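Local coordinates for beta-galactosidase (Marinomonas sp. ef1, PDB 6Y2K), which catalyses the hydrolysis of terminal beta-galactosyl groups from beta-galactosides, as a cold-active, hexameric glycoside hydrolase of family GH42, at residues C145-L150 with G245-F250; D251-G256 with F416-C421; H299-G304 with V453-S458; V412-D417 with V469-A474. All coordinates share one frame; numbering follows the deposited sequence.

Contact 1: residues C145-L150 with G245-F250; sequences CHDTVL and GFFTAF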
# COMPACT_ATOMS: atom_id res chain seq x y z
N CYS A 145 -3.21 -25.62 34.03
CA CYS A 145 -3.46 -24.20 33.72
C CYS A 145 -2.30 -23.36 34.23
O CYS A 145 -1.71 -23.66 35.28
CB CYS A 145 -4.78 -23.69 34.32
SG CYS A 145 -5.36 -22.15 33.56
N HIS A 146 -1.98 -22.31 33.48
CA HIS A 146 -0.84 -21.44 33.78
C HIS A 146 0.51 -22.18 33.65
O HIS A 146 1.48 -21.84 34.33
CB HIS A 146 -0.97 -20.78 35.17
CG HIS A 146 -2.37 -20.40 35.53
ND1 HIS A 146 -3.08 -19.43 34.85
CD2 HIS A 146 -3.20 -20.87 36.49
CE1 HIS A 146 -4.28 -19.32 35.38
NE2 HIS A 146 -4.38 -20.18 36.38
N ASP A 147 0.54 -23.19 32.78
CA ASP A 147 1.75 -23.98 32.50
C ASP A 147 2.33 -24.63 33.76
O ASP A 147 3.51 -24.44 34.10
CB ASP A 147 2.79 -23.13 31.75
CG ASP A 147 2.19 -22.42 30.55
OD1 ASP A 147 1.52 -23.07 29.73
OD2 ASP A 147 2.37 -21.19 30.44
N THR A 148 1.49 -25.40 34.44
CA THR A 148 1.84 -26.01 35.72
C THR A 148 2.13 -27.53 35.64
O THR A 148 2.35 -28.16 36.68
CB THR A 148 0.78 -25.69 36.80
OG1 THR A 148 -0.55 -25.95 36.31
CG2 THR A 148 0.88 -24.22 37.22
N VAL A 149 2.18 -28.10 34.44
CA VAL A 149 2.58 -29.50 34.27
C VAL A 149 4.10 -29.63 34.46
O VAL A 149 4.55 -30.38 35.33
CB VAL A 149 2.16 -30.07 32.90
CG1 VAL A 149 2.66 -31.50 32.72
CG2 VAL A 149 0.64 -30.03 32.75
N LEU A 150 4.87 -28.90 33.67
CA LEU A 150 6.33 -28.89 33.80
C LEU A 150 6.73 -28.03 35.00
O LEU A 150 6.29 -26.89 35.14
CB LEU A 150 7.00 -28.37 32.53
CG LEU A 150 6.76 -29.13 31.22
CD1 LEU A 150 7.59 -28.52 30.10
CD2 LEU A 150 7.07 -30.62 31.36
N GLY A 245 -9.05 -25.30 26.38
CA GLY A 245 -8.74 -25.02 24.98
C GLY A 245 -7.25 -24.75 24.83
O GLY A 245 -6.66 -24.07 25.67
N PHE A 246 -6.63 -25.28 23.78
CA PHE A 246 -5.30 -24.84 23.33
C PHE A 246 -4.26 -25.15 24.39
O PHE A 246 -3.47 -24.30 24.78
CB PHE A 246 -5.34 -23.35 22.93
CG PHE A 246 -6.46 -23.03 21.99
CD1 PHE A 246 -6.32 -23.24 20.63
CD2 PHE A 246 -7.69 -22.59 22.48
CE1 PHE A 246 -7.36 -22.99 19.75
CE2 PHE A 246 -8.75 -22.35 21.61
CZ PHE A 246 -8.58 -22.54 20.25
N PHE A 247 -4.30 -26.40 24.87
CA PHE A 247 -3.45 -26.85 25.98
C PHE A 247 -3.06 -28.31 25.79
O PHE A 247 -3.91 -29.19 25.76
CB PHE A 247 -4.12 -26.65 27.34
CG PHE A 247 -3.16 -26.80 28.48
CD1 PHE A 247 -2.36 -25.74 28.86
CD2 PHE A 247 -2.98 -28.04 29.08
CE1 PHE A 247 -1.42 -25.89 29.87
CE2 PHE A 247 -2.06 -28.20 30.10
CZ PHE A 247 -1.27 -27.13 30.49
N THR A 248 -1.76 -28.56 25.70
CA THR A 248 -1.25 -29.87 25.29
C THR A 248 -0.17 -30.48 26.19
O THR A 248 0.41 -31.50 25.82
CB THR A 248 -0.70 -29.76 23.86
OG1 THR A 248 0.28 -28.72 23.82
CG2 THR A 248 -1.81 -29.43 22.90
N ALA A 249 0.06 -29.89 27.36
CA ALA A 249 1.23 -30.25 28.17
C ALA A 249 1.15 -31.59 28.91
O ALA A 249 2.19 -32.08 29.35
CB ALA A 249 1.55 -29.13 29.16
N PHE A 250 -0.05 -32.16 29.07
CA PHE A 250 -0.19 -33.55 29.53
C PHE A 250 -1.06 -34.37 28.58
O PHE A 250 -1.80 -33.82 27.75
CB PHE A 250 -0.70 -33.63 30.98
CG PHE A 250 -2.14 -33.21 31.15
CD1 PHE A 250 -2.46 -31.88 31.40
CD2 PHE A 250 -3.16 -34.14 31.10
CE1 PHE A 250 -3.78 -31.50 31.57
CE2 PHE A 250 -4.49 -33.76 31.27
CZ PHE A 250 -4.80 -32.44 31.51
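Val149 carries the meeting of 145-150 with 245-250, two loops that touch without a single hydrogen bond between them. Val149 CB lies 3.9 Å from Ala249 CB, and there the side chain forks. Val149 CG1, anti to the backbone N (chi1 176°), runs along the backbone of Ala249 and comes 3.5 Å from Ala249 O, an oxygen also bonded to Gln212 NE2. CG2, anti to the carbonyl carbon, takes the apolar side. Val149 CG2 lies 3.8 Å from Ala249 CB and meets two rings at their edges, Phe250 CD1 at 3.9 Å and Phe247 CZ at 4.1 Å. An alanine here removes both methyls and would probably lose the contacts with the two ring edges and thin the packing on Ala249, loosening one loop against the other. Farther round the Phe247 rim, Asp147 OD1 stands 4.1 Å from Phe247 CE1, its carboxylate turned only 13° from the ring plane, so that the oxygen faces the ring hydrogens. Behind this layer Thr148 OG1 donates to Cys145 O at 2.8 Å, tying the loop 145-150 to itself. The two loops follow neighbouring strands, 134-138 and 238-244, of the eight-stranded TIM barrel; they lie at its C-terminal end, where barrel enzymes of this kind keep their active site, and a glycerol beside Cys145 is consistent with a pocket there.

Contact 2: residues D251-G256 with F416-C421; sequences DHHKVG and FDYDAC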
# COMPACT_ATOMS: atom_id res chain seq x y z
N ASP A 251 -0.96 -35.69 28.70
CA ASP A 251 -1.74 -36.61 27.87
C ASP A 251 -3.17 -36.71 28.40
O ASP A 251 -3.42 -37.40 29.40
CB ASP A 251 -1.04 -37.97 27.84
CG ASP A 251 -1.69 -38.97 26.89
OD1 ASP A 251 -2.84 -38.75 26.45
OD2 ASP A 251 -1.02 -39.99 26.59
N HIS A 252 -4.10 -36.04 27.72
CA HIS A 252 -5.50 -35.97 28.14
C HIS A 252 -6.24 -37.29 27.88
O HIS A 252 -7.22 -37.59 28.57
CB HIS A 252 -6.25 -34.84 27.44
CG HIS A 252 -5.76 -33.46 27.79
ND1 HIS A 252 -4.43 -33.09 27.70
CD2 HIS A 252 -6.43 -32.37 28.22
CE1 HIS A 252 -4.31 -31.82 28.06
NE2 HIS A 252 -5.51 -31.36 28.38
N HIS A 253 -5.79 -38.07 26.90
CA HIS A 253 -6.36 -39.41 26.68
C HIS A 253 -6.04 -40.34 27.87
O HIS A 253 -6.90 -41.10 28.31
CB HIS A 253 -5.84 -40.05 25.39
CG HIS A 253 -6.23 -39.31 24.15
ND1 HIS A 253 -5.32 -38.59 23.40
CD2 HIS A 253 -7.43 -39.15 23.55
CE1 HIS A 253 -5.95 -38.04 22.37
NE2 HIS A 253 -7.23 -38.36 22.44
N LYS A 254 -4.81 -40.24 28.38
CA LYS A 254 -4.35 -41.12 29.45
C LYS A 254 -5.03 -40.77 30.78
O LYS A 254 -5.50 -41.66 31.49
CB LYS A 254 -2.82 -41.09 29.57
CG LYS A 254 -2.25 -42.23 30.42
CD LYS A 254 -0.73 -42.24 30.38
CE LYS A 254 -0.18 -43.41 31.19
NZ LYS A 254 1.31 -43.45 31.21
N VAL A 255 -5.10 -39.48 31.10
CA VAL A 255 -5.88 -39.02 32.27
C VAL A 255 -7.34 -39.47 32.13
O VAL A 255 -7.94 -39.94 33.09
CB VAL A 255 -5.78 -37.49 32.47
CG1 VAL A 255 -6.77 -36.99 33.52
CG2 VAL A 255 -4.36 -37.10 32.86
N GLY A 256 -7.88 -39.35 30.92
CA GLY A 256 -9.25 -39.75 30.61
C GLY A 256 -9.60 -41.21 30.83
O GLY A 256 -10.77 -41.51 31.10
N PHE A 416 -5.13 -37.44 16.74
CA PHE A 416 -4.34 -36.51 17.55
C PHE A 416 -3.60 -37.29 18.64
O PHE A 416 -4.21 -38.03 19.40
CB PHE A 416 -5.26 -35.48 18.20
CG PHE A 416 -4.53 -34.36 18.88
CD1 PHE A 416 -4.12 -34.49 20.21
CD2 PHE A 416 -4.20 -33.20 18.20
CE1 PHE A 416 -3.44 -33.47 20.84
CE2 PHE A 416 -3.50 -32.18 18.82
CZ PHE A 416 -3.12 -32.31 20.15
N ASP A 417 -2.28 -37.08 18.70
CA ASP A 417 -1.40 -37.80 19.62
C ASP A 417 -0.60 -36.79 20.44
O ASP A 417 0.23 -36.07 19.89
CB ASP A 417 -0.47 -38.71 18.80
CG ASP A 417 0.24 -39.74 19.65
OD1 ASP A 417 -0.31 -40.85 19.85
OD2 ASP A 417 1.37 -39.46 20.09
N TYR A 418 -0.84 -36.73 21.76
CA TYR A 418 -0.09 -35.82 22.63
C TYR A 418 1.43 -36.08 22.58
O TYR A 418 2.22 -35.14 22.60
CB TYR A 418 -0.61 -35.87 24.07
CG TYR A 418 -1.96 -35.21 24.21
CD1 TYR A 418 -2.07 -33.83 24.41
CD2 TYR A 418 -3.14 -35.95 24.10
CE1 TYR A 418 -3.31 -33.21 24.52
CE2 TYR A 418 -4.38 -35.34 24.21
CZ TYR A 418 -4.46 -33.97 24.41
OH TYR A 418 -5.69 -33.37 24.51
N ASP A 419 1.82 -37.34 22.47
CA ASP A 419 3.24 -37.67 22.39
C ASP A 419 3.88 -37.08 21.13
O ASP A 419 4.99 -36.55 21.19
CB ASP A 419 3.48 -39.18 22.47
CG ASP A 419 4.89 -39.51 22.88
OD1 ASP A 419 5.18 -39.38 24.09
OD2 ASP A 419 5.70 -39.90 22.01
N ALA A 420 3.17 -37.15 20.00
CA ALA A 420 3.61 -36.50 18.75
C ALA A 420 3.70 -34.98 18.92
O ALA A 420 4.67 -34.36 18.49
CB ALA A 420 2.67 -36.84 17.60
N CYS A 421 2.69 -34.40 19.57
CA CYS A 421 2.70 -32.96 19.87
C CYS A 421 3.97 -32.53 20.62
O CYS A 421 4.62 -31.55 20.24
CB CYS A 421 1.46 -32.58 20.69
SG CYS A 421 1.21 -30.81 20.82
O HOH W 1 -2.58 -38.94 22.76
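Phe416 opens the segment 416-421 by offering its backbone: Phe416 O lies 3.4 Å from His253 CE1. Its ring edge stands over one face of the Tyr418 ring, Phe416 CE1 being 3.6 Å above the centre, in an edge-to-face pair. Asp417 then caps the helix that begins at Tyr418. Asp417 OD2 uses the anti lone pair to accept from Ala420 N at 2.9 Å (N-H...O angle 148°), while OD1 is bonded to Ser458 OG. Tyr418 is the residue that crosses to the other segment. On the face opposite Phe416, its ring receives the backbone of Asp251 and His252, and the phenol oxygen Tyr418 OH rests over a face of the imidazole, 3.3 Å from His252 CG. The two ring planes are only 11° apart but slid along each other, with centroids 4.8 Å apart and little overlap; His252 ND1 has its own partner in Phe250 O. At the Tyr418 edge, near the ring plane, comes His253 ND1. A water lies 2.8 Å from that His253 ND1 and accepts from Tyr418 N at 3.0 Å, satisfying an N-H of the first helical turn. Asp419, next in line, turns to a salt bridge with Arg213. Across the contact Asp251 caps the other helix, its OD1 accepting from Lys254 N at 3.1 Å. Two aspartate-capped helix starts thus approach each other around one tyrosine; the helix ends would probably stabilise both carboxylates as anions, while the join rests mainly on ring packing and one bridging water.

Contact 3: residues H299-G304 with V453-S458; sequences HDLYRG and VDIVPS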
# COMPACT_ATOMS: atom_id res chain seq x y z
N HIS A 299 -14.44 -29.94 21.19
CA HIS A 299 -15.58 -30.82 21.44
C HIS A 299 -15.27 -32.24 20.91
O HIS A 299 -15.49 -33.22 21.61
CB HIS A 299 -16.85 -30.32 20.75
CG HIS A 299 -17.33 -28.99 21.21
ND1 HIS A 299 -17.31 -28.59 22.52
CD2 HIS A 299 -17.90 -27.97 20.52
CE1 HIS A 299 -17.83 -27.38 22.63
NE2 HIS A 299 -18.19 -26.98 21.42
N ASP A 300 -14.73 -32.32 19.70
CA ASP A 300 -14.37 -33.61 19.09
C ASP A 300 -13.17 -34.30 19.77
O ASP A 300 -13.19 -35.52 19.99
CB ASP A 300 -14.12 -33.45 17.58
CG ASP A 300 -15.40 -33.10 16.79
OD1 ASP A 300 -16.53 -33.41 17.27
OD2 ASP A 300 -15.26 -32.51 15.69
N LEU A 301 -12.13 -33.54 20.09
CA LEU A 301 -10.98 -34.07 20.83
C LEU A 301 -11.41 -34.65 22.19
O LEU A 301 -11.05 -35.78 22.53
CB LEU A 301 -9.92 -32.97 21.03
CG LEU A 301 -8.72 -33.23 21.94
CD1 LEU A 301 -7.79 -34.29 21.37
CD2 LEU A 301 -7.97 -31.93 22.15
N TYR A 302 -12.20 -33.89 22.93
CA TYR A 302 -12.59 -34.30 24.28
C TYR A 302 -13.72 -35.34 24.32
O TYR A 302 -13.77 -36.14 25.25
CB TYR A 302 -12.88 -33.08 25.17
CG TYR A 302 -11.63 -32.22 25.42
CD1 TYR A 302 -10.42 -32.82 25.81
CD2 TYR A 302 -11.64 -30.83 25.26
CE1 TYR A 302 -9.27 -32.06 26.02
CE2 TYR A 302 -10.49 -30.07 25.49
CZ TYR A 302 -9.31 -30.69 25.87
OH TYR A 302 -8.14 -29.98 26.12
N ARG A 303 -14.59 -35.37 23.31
CA ARG A 303 -15.48 -36.52 23.15
C ARG A 303 -14.65 -37.81 23.04
O ARG A 303 -15.00 -38.83 23.63
CB ARG A 303 -16.43 -36.37 21.95
CG ARG A 303 -17.46 -37.49 21.85
CD ARG A 303 -18.52 -37.26 20.78
NE ARG A 303 -17.92 -37.32 19.44
CZ ARG A 303 -17.57 -36.28 18.69
NH1 ARG A 303 -17.79 -35.02 19.08
NH2 ARG A 303 -16.99 -36.50 17.50
N GLY A 304 -13.53 -37.76 22.31
CA GLY A 304 -12.61 -38.89 22.24
C GLY A 304 -11.96 -39.23 23.59
O GLY A 304 -11.97 -40.38 24.00
N VAL A 453 -16.86 -34.89 12.20
CA VAL A 453 -15.54 -35.45 12.49
C VAL A 453 -15.43 -36.03 13.90
O VAL A 453 -16.06 -35.51 14.84
CB VAL A 453 -14.47 -34.34 12.30
CG1 VAL A 453 -13.07 -34.83 12.60
CG2 VAL A 453 -14.54 -33.78 10.89
N ASP A 454 -14.66 -37.11 14.03
CA ASP A 454 -14.12 -37.58 15.31
C ASP A 454 -12.64 -37.27 15.34
O ASP A 454 -11.95 -37.40 14.32
CB ASP A 454 -14.26 -39.10 15.47
CG ASP A 454 -15.63 -39.53 15.97
OD1 ASP A 454 -16.58 -38.73 15.94
OD2 ASP A 454 -15.73 -40.69 16.41
N ILE A 455 -12.15 -36.86 16.51
CA ILE A 455 -10.72 -36.78 16.76
C ILE A 455 -10.40 -37.92 17.71
O ILE A 455 -11.05 -38.06 18.75
CB ILE A 455 -10.31 -35.41 17.32
CG1 ILE A 455 -10.57 -34.33 16.26
CG2 ILE A 455 -8.84 -35.42 17.76
CD1 ILE A 455 -10.23 -32.90 16.68
N VAL A 456 -9.41 -38.72 17.35
CA VAL A 456 -9.14 -39.99 18.03
C VAL A 456 -7.69 -40.12 18.48
O VAL A 456 -6.78 -39.55 17.85
CB VAL A 456 -9.52 -41.20 17.14
CG1 VAL A 456 -10.97 -41.09 16.70
CG2 VAL A 456 -8.61 -41.32 15.92
N PRO A 457 -7.45 -40.90 19.56
CA PRO A 457 -6.08 -41.20 19.96
C PRO A 457 -5.48 -42.26 19.05
O PRO A 457 -6.21 -42.90 18.28
CB PRO A 457 -6.25 -41.75 21.37
CG PRO A 457 -7.59 -42.39 21.35
CD PRO A 457 -8.43 -41.50 20.48
N SER A 458 -4.17 -42.46 19.16
CA SER A 458 -3.47 -43.41 18.31
C SER A 458 -3.80 -44.88 18.60
O SER A 458 -3.63 -45.73 17.73
CB SER A 458 -1.97 -43.17 18.33
OG SER A 458 -1.46 -43.25 19.63
O HOH W 2 -17.27 -32.53 13.74
O HOH W 3 -14.06 -37.68 18.70
O HOH W 4 -9.82 -37.64 21.05
O HOH W 5 -17.54 -39.98 18.82
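Arg303 NH2 is the direct polar link between helix 299-304 and strand 453-456. Arg303 NH2 donates to Asp454 OD1 at 2.8 Å (N-H...O angle 155°), a salt bridge in which the oxygen is met from above its carboxylate plane. The same nitrogen, Arg303 NH2, donates to Val453 O at 3.0 Å, there in the carbonyl plane and on a lone pair. Both acceptors lie at the edge of the guanidinium, which the bend of the arginine chain at chi3 (68°) brings round to the strand. Asp300, one helical turn earlier, fixes the rotation of the group: its OD1 takes Arg303 NH1 on the anti lone pair at 2.7 Å. Either oxygen of Asp300 also stands 3.2 Å from Val453 O, acceptor against acceptor, a closeness that the shared guanidinium would help to make tolerable. Farther in, Leu301 CD1 packs on Ile455 CG2 at 3.9 Å, and Gly304 passes close to Ile455 O, where a beta carbon would collide. Waters fill out the polar seam, one of them donating to both Leu301 O and Ile455 O, another joining Arg303 NE to Asp454 OD2. In the second shell, Tyr443 OH and His344 ND1 hold the Asp300 carboxylate, Tyr465 OH and Gly410 N hold that of Asp454, and Arg613 NH1 is bonded to Val453 O. With the segment axes 6.4 Å apart and crossing at -54°, the buried arginine faces two aspartates, which would probably keep it charged, and their own bonds to neighbours would spread the negative charge.

Contact 4: residues V412-D417 with V469-A474; sequences VALMFD and VLPAQA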
# COMPACT_ATOMS: atom_id res chain seq x y z
N VAL A 412 -15.40 -39.51 9.49
CA VAL A 412 -14.03 -39.06 9.27
C VAL A 412 -13.34 -38.94 10.62
O VAL A 412 -13.90 -38.33 11.54
CB VAL A 412 -13.99 -37.68 8.57
CG1 VAL A 412 -12.55 -37.21 8.38
CG2 VAL A 412 -14.70 -37.76 7.22
N ALA A 413 -12.15 -39.53 10.73
CA ALA A 413 -11.33 -39.44 11.94
C ALA A 413 -10.03 -38.68 11.67
O ALA A 413 -9.37 -38.89 10.64
CB ALA A 413 -11.02 -40.83 12.47
N LEU A 414 -9.68 -37.80 12.60
CA LEU A 414 -8.39 -37.11 12.64
C LEU A 414 -7.66 -37.63 13.88
O LEU A 414 -8.16 -37.48 14.98
CB LEU A 414 -8.62 -35.61 12.72
CG LEU A 414 -7.38 -34.69 12.71
CD1 LEU A 414 -7.77 -33.30 12.23
CD2 LEU A 414 -6.69 -34.60 14.07
N MET A 415 -6.50 -38.24 13.70
CA MET A 415 -5.74 -38.81 14.82
C MET A 415 -4.84 -37.76 15.48
O MET A 415 -3.89 -37.26 14.84
CB MET A 415 -4.89 -39.99 14.35
CG MET A 415 -4.11 -40.71 15.45
SD MET A 415 -3.32 -42.22 14.86
CE MET A 415 -4.77 -43.28 14.75
N PHE A 416 -5.13 -37.44 16.74
CA PHE A 416 -4.34 -36.51 17.55
C PHE A 416 -3.60 -37.29 18.64
O PHE A 416 -4.21 -38.03 19.40
CB PHE A 416 -5.26 -35.48 18.20
CG PHE A 416 -4.53 -34.36 18.88
CD1 PHE A 416 -4.12 -34.49 20.21
CD2 PHE A 416 -4.20 -33.20 18.20
CE1 PHE A 416 -3.44 -33.47 20.84
CE2 PHE A 416 -3.50 -32.18 18.82
CZ PHE A 416 -3.12 -32.31 20.15
N ASP A 417 -2.28 -37.08 18.70
CA ASP A 417 -1.40 -37.80 19.62
C ASP A 417 -0.60 -36.79 20.44
O ASP A 417 0.23 -36.07 19.89
CB ASP A 417 -0.47 -38.71 18.80
CG ASP A 417 0.24 -39.74 19.65
OD1 ASP A 417 -0.31 -40.85 19.85
OD2 ASP A 417 1.37 -39.46 20.09
N VAL A 469 -7.30 -39.54 8.84
CA VAL A 469 -6.22 -38.60 8.59
C VAL A 469 -5.29 -38.55 9.80
O VAL A 469 -5.75 -38.32 10.91
CB VAL A 469 -6.77 -37.19 8.29
CG1 VAL A 469 -5.62 -36.20 8.05
CG2 VAL A 469 -7.70 -37.23 7.09
N LEU A 470 -3.99 -38.79 9.57
CA LEU A 470 -2.95 -38.64 10.59
C LEU A 470 -2.13 -37.40 10.22
O LEU A 470 -1.25 -37.46 9.36
CB LEU A 470 -2.01 -39.87 10.64
CG LEU A 470 -2.51 -41.32 10.67
CD1 LEU A 470 -1.49 -42.23 11.35
CD2 LEU A 470 -3.90 -41.54 11.25
N PRO A 471 -2.44 -36.23 10.83
CA PRO A 471 -1.78 -35.01 10.36
C PRO A 471 -0.26 -35.05 10.43
O PRO A 471 0.39 -34.55 9.51
CB PRO A 471 -2.34 -33.93 11.30
CG PRO A 471 -3.69 -34.44 11.65
CD PRO A 471 -3.50 -35.92 11.80
N ALA A 472 0.28 -35.62 11.51
CA ALA A 472 1.73 -35.70 11.73
C ALA A 472 2.03 -36.68 12.86
O ALA A 472 2.41 -36.29 13.96
CB ALA A 472 2.30 -34.32 12.04
N GLN A 473 1.84 -37.96 12.57
CA GLN A 473 1.97 -39.01 13.59
C GLN A 473 3.45 -39.38 13.68
O GLN A 473 3.90 -40.36 13.10
CB GLN A 473 1.08 -40.21 13.22
CG GLN A 473 0.93 -41.27 14.30
CD GLN A 473 0.29 -40.77 15.59
OE1 GLN A 473 -0.51 -39.84 15.56
NE2 GLN A 473 0.63 -41.37 16.72
N ALA A 474 4.20 -38.55 14.42
CA ALA A 474 5.67 -38.55 14.40
C ALA A 474 6.28 -39.92 14.67
O ALA A 474 7.08 -40.41 13.88
CB ALA A 474 6.21 -37.51 15.38
O HOH W 6 -1.22 -37.36 14.32
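Strands 412-415 and 467-470 form a parallel pair in the alpha/beta sheet of the second domain, whose order 453-456, 412-415, 467-470, 490-493 resembles that of flavodoxin-like folds. Two straight bonds hold the register: Val469 N donates to Ala413 O at 2.8 Å, and Met415 N to Val469 O at 2.9 Å, each nearly along the C=O axis. On one face Leu414 CG meets Pro471 CG at 3.8 Å, the side chains crossing at about a right angle. Met415 and Leu470 run side by side and point the same way, Met415 CB lying 3.6 Å from Leu470 CD2. Past the strand ends, Gln473, the centre of an inverse gamma turn, bends at chi2 (61°) and swings its amide back toward the first strand. Gln473 NE2 gives a weak bond to Asp417 OD1 at 3.3 Å, an oxygen whose stronger partner is Ser458 OG, with amide and carboxylate planes 89° apart. Gln473 OE1 accepts a hydrogen bond at 2.9 Å from a water that also donates to Met415 O. A leucine here would lack both polar ends and would probably lose the Asp417 bond and the water bridge that ties the turn to the strand. Helix 435-448 packs on the Leu414 face, Met442 and Met446 against Val469 and Cys439 against Pro471; Leu480 of helix 478-486 lies against Met415 and Gln473, and strand 453-456 pairs with the far side of strand 412-415.

Contacts 2, 3 and 4 are buried, whereas contact 1, between loops at the mouth of the barrel, is only partly so and includes the exposed Asp147. Contacts 2 and 3 both join the barrel region to the second domain, but by different means: aromatic rings and capped helix starts in one, an arginine-aspartate network in the other. Contact 4 stays within the second domain and relies on regular backbone bonds. Strand 412-415 and the helix after it pass from contact 4 into contact 2, and strand 453-456 of contact 3 is its neighbour, with Asp417 OD1 to Ser458 OG linking all three. Contact 1 meets contact 2 through Phe250 and Tyr418.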